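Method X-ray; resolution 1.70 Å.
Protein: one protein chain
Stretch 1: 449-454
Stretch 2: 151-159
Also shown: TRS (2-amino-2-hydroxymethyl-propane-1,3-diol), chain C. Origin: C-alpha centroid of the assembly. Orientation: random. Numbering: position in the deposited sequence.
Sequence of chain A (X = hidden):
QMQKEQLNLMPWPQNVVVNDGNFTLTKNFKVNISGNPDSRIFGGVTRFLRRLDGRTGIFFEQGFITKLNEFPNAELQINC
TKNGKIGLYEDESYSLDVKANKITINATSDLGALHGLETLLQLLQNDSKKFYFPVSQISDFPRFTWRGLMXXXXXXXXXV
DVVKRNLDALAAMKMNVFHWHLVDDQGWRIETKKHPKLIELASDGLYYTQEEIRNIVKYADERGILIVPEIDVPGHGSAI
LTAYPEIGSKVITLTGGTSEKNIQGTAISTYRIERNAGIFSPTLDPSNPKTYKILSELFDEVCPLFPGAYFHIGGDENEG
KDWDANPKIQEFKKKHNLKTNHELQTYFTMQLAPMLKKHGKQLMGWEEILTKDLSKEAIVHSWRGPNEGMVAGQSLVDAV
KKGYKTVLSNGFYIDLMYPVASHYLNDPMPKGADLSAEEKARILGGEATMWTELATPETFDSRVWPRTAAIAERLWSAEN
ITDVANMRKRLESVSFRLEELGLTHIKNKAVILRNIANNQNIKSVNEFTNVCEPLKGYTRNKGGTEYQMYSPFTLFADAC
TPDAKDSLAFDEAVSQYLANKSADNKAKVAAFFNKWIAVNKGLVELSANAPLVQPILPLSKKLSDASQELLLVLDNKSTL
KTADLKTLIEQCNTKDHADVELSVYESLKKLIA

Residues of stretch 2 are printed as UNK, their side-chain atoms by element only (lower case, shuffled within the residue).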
# COMPACT_ATOMS: atom_id res chain seq x y z
N THR A 449 -6.41 -2.68 -21.01
CA THR A 449 -4.99 -2.35 -21.10
C THR A 449 -4.65 -1.14 -20.27
O THR A 449 -5.00 -0.02 -20.62
CB THR A 449 -4.50 -2.08 -22.53
OG1 THR A 449 -5.26 -0.97 -23.12
CG2 THR A 449 -4.64 -3.30 -23.40
N MET A 450 -3.93 -1.33 -19.17
CA MET A 450 -3.46 -0.22 -18.35
C MET A 450 -2.05 0.21 -18.68
O MET A 450 -1.05 -0.24 -18.07
CB MET A 450 -3.54 -0.50 -16.86
CG MET A 450 -3.28 0.79 -16.04
SD MET A 450 -4.46 2.10 -16.40
CE MET A 450 -3.48 3.51 -15.86
N TRP A 451 -1.96 1.02 -19.72
CA TRP A 451 -0.76 1.76 -20.10
C TRP A 451 -0.43 2.78 -18.99
O TRP A 451 -1.34 3.38 -18.41
CB TRP A 451 -0.91 2.42 -21.41
CG TRP A 451 -1.30 1.49 -22.51
CD1 TRP A 451 -2.54 1.30 -23.02
CD2 TRP A 451 -0.48 0.47 -23.08
NE1 TRP A 451 -2.54 0.27 -23.96
CE2 TRP A 451 -1.30 -0.29 -23.96
CE3 TRP A 451 0.83 0.10 -22.92
CZ2 TRP A 451 -0.78 -1.30 -24.77
CZ3 TRP A 451 1.35 -0.89 -23.71
CH2 TRP A 451 0.57 -1.59 -24.61
N THR A 452 0.86 2.93 -18.66
CA THR A 452 1.24 3.70 -17.45
C THR A 452 2.04 4.97 -17.65
O THR A 452 2.63 5.47 -16.68
CB THR A 452 1.89 2.78 -16.42
OG1 THR A 452 3.07 2.15 -16.95
CG2 THR A 452 0.96 1.75 -15.90
N GLU A 453 1.92 5.61 -18.82
CA GLU A 453 2.49 6.94 -18.98
C GLU A 453 2.11 7.88 -17.86
O GLU A 453 2.97 8.67 -17.39
CB GLU A 453 2.06 7.60 -20.25
CG GLU A 453 2.56 6.96 -21.56
CD GLU A 453 1.80 5.84 -22.15
OE1 GLU A 453 1.01 5.17 -21.42
OE2 GLU A 453 1.94 5.68 -23.40
N LEU A 454 0.82 7.85 -17.46
CA LEU A 454 0.28 8.78 -16.55
C LEU A 454 -0.26 8.16 -15.24
O LEU A 454 -1.20 8.70 -14.65
CB LEU A 454 -0.84 9.62 -17.21
CG LEU A 454 -0.45 10.32 -18.53
CD1 LEU A 454 -1.65 11.03 -19.23
CD2 LEU A 454 0.75 11.29 -18.33
N UNK A 151 -0.87 -5.03 -17.66
CA UNK A 151 -0.15 -4.01 -16.83
C UNK A 151 1.15 -3.59 -17.50
O UNK A 151 1.98 -4.45 -17.87
c UNK A 151 0.53 -4.07 -12.97
c UNK A 151 0.19 -4.58 -15.46
c UNK A 151 0.92 -3.69 -14.43
c UNK A 151 2.42 -3.76 -14.59
N UNK A 152 1.25 -2.30 -17.81
CA UNK A 152 2.50 -1.68 -18.40
C UNK A 152 3.46 -1.39 -17.28
O UNK A 152 3.23 -0.49 -16.43
o UNK A 152 4.41 0.08 -19.54
o UNK A 152 2.83 1.47 -20.27
c UNK A 152 3.18 0.40 -19.69
c UNK A 152 2.07 -0.43 -19.14
N UNK A 153 4.51 -2.20 -17.19
CA UNK A 153 5.51 -1.98 -16.16
C UNK A 153 6.71 -1.13 -16.66
O UNK A 153 7.64 -0.84 -15.91
c UNK A 153 6.02 -3.32 -15.65
N UNK A 154 6.66 -0.69 -17.93
CA UNK A 154 7.76 0.06 -18.50
C UNK A 154 7.62 1.60 -18.27
O UNK A 154 8.57 2.26 -17.86
c UNK A 154 7.87 -0.23 -20.02
o UNK A 154 8.86 0.58 -20.63
N UNK A 155 6.47 2.16 -18.63
CA UNK A 155 6.34 3.61 -18.59
C UNK A 155 6.53 4.11 -17.13
O UNK A 155 7.38 4.92 -16.85
c UNK A 155 5.52 2.88 -21.39
n UNK A 155 4.29 3.18 -24.84
c UNK A 155 4.98 4.10 -20.70
c UNK A 155 5.00 4.04 -19.16
n UNK A 155 5.42 3.01 -22.87
c UNK A 155 4.32 2.86 -23.57
n UNK A 155 3.17 2.48 -22.99
N UNK A 156 5.76 3.59 -16.22
CA UNK A 156 6.00 3.63 -14.79
C UNK A 156 6.06 2.23 -14.24
O UNK A 156 5.14 1.46 -14.35
c UNK A 156 5.59 6.77 -13.25
n UNK A 156 5.36 8.01 -13.80
c UNK A 156 4.69 7.86 -14.91
c UNK A 156 4.91 4.36 -13.97
n UNK A 156 4.45 6.57 -15.10
c UNK A 156 4.99 5.86 -14.05
N UNK A 157 7.21 1.93 -13.65
CA UNK A 157 7.44 0.65 -13.03
C UNK A 157 6.40 0.48 -11.94
O UNK A 157 6.14 1.41 -11.12
c UNK A 157 9.44 -3.17 -11.94
c UNK A 157 8.86 0.52 -12.53
c UNK A 157 9.37 -0.82 -10.42
c UNK A 157 9.69 -3.23 -10.58
c UNK A 157 9.59 -2.06 -9.81
c UNK A 157 9.23 -1.96 -12.53
c UNK A 157 9.14 -0.77 -11.80
N UNK A 158 5.86 -0.73 -11.89
CA UNK A 158 4.88 -1.09 -10.86
C UNK A 158 5.48 -2.21 -9.99
O UNK A 158 5.62 -3.37 -10.44
c UNK A 158 2.58 0.72 -11.88
n UNK A 158 2.78 1.78 -12.63
c UNK A 158 3.01 -0.59 -12.50
c UNK A 158 3.60 -1.55 -11.47
o UNK A 158 2.13 0.78 -10.77
N UNK A 159 5.81 -1.88 -8.75
CA UNK A 159 6.49 -2.87 -7.88
C UNK A 159 5.63 -4.14 -7.61
O UNK A 159 4.42 -4.19 -7.86
c UNK A 159 6.92 -0.72 -7.04
c UNK A 159 6.71 -2.09 -6.58
c UNK A 159 5.77 -0.58 -8.07
C TRS C . 0.21 2.71 -26.60
C1 TRS C . -1.17 2.37 -26.22
C2 TRS C . 1.06 1.50 -26.25
C3 TRS C . 0.67 3.92 -25.83
N TRS C . 0.29 3.05 -28.05
O1 TRS C . -2.06 3.39 -26.66
O2 TRS C . 2.39 1.82 -26.40
O3 TRS C . 0.53 3.70 -24.45

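Position 151 carries four side-chain carbons, forked at the second, and no polar atom. Its backbone pairs in parallel with Met450, CA to CA 5.3 Å, and both side chains lie on the same face of the sheet. The fork at the second carbon makes it Leu151.

At position 152 two carbons end in a pair of oxygens, a short carboxylate. The backbone N donates to Met450 O at 3.1 Å, extending the strand pairing, and the backbone O accepts from Thr452 OG1 at 2.7 Å. One carboxylate oxygen takes the Thr452 N hydrogen at 2.9 Å, almost in line (172°). This is Asp152, and that oxygen is OD2, which also lies near the plane of the Trp451 ring, 3.6 Å from CE3. The other, OD1, accepts from the backbone N atoms of positions 154 and 155 at 2.9 and 3.1 Å, holding the turn.

Position 153 has a single carbon pointing away from stretch 1: Ala153. Position 154 has one carbon and one oxygen, a hydroxymethyl without contact to stretch 1: Ser154, its OG hydrogen-bonded elsewhere in the structure.

Position 155 bears three carbons, a nitrogen, and a carbon with two further nitrogens, a guanidinium. Its CB lies 3.5 Å from Thr452 C, and a terminal nitrogen forms a salt bridge with Glu453 OE2 (3.5 Å); that oxygen sits over the guanidinium face, so the attraction is purely electrostatic. This is Arg155, whose NH1 also bridges to Asp152 OD2 (2.9 Å).

Position 156 has one carbon leading to a five-membered ring of three carbons and two nitrogens. Its backbone N donates to Thr452 OG1 (3.1 Å, 173°), and a ring nitrogen donates to Thr452 O (2.6 Å), which approaches the ring edge. It is His156, the nitrogen ND1.

Position 157 has one carbon and a six-carbon ring; its CA-to-CB bond points away from stretch 1, without contact: Phe157. At position 158 three carbons end in one oxygen and one nitrogen, an amide whose nitrogen lies 3.7 Å from Thr452 CG2: Gln158, whose NE2 donates to His156 O at 2.9 Å. Position 159 closes three carbons onto its own backbone N and is out of reach: Pro159, at the N-cap of a helix.

The contact centres on Thr452, whose hydroxyl and backbone N and O all engage Asp152 or His156. Beside this polar clasp, Arg155 offsets the carboxylates of Asp152 and Glu453, whose OD2 and OE1 approach to 4.3 Å. The bound TRS adds a bridge: its O3 accepts from Arg155 NH1 at 3.3 Å and donates to Glu453 OE2 at 2.6 Å.

Stretch 2 151-159: LDASRHFQP
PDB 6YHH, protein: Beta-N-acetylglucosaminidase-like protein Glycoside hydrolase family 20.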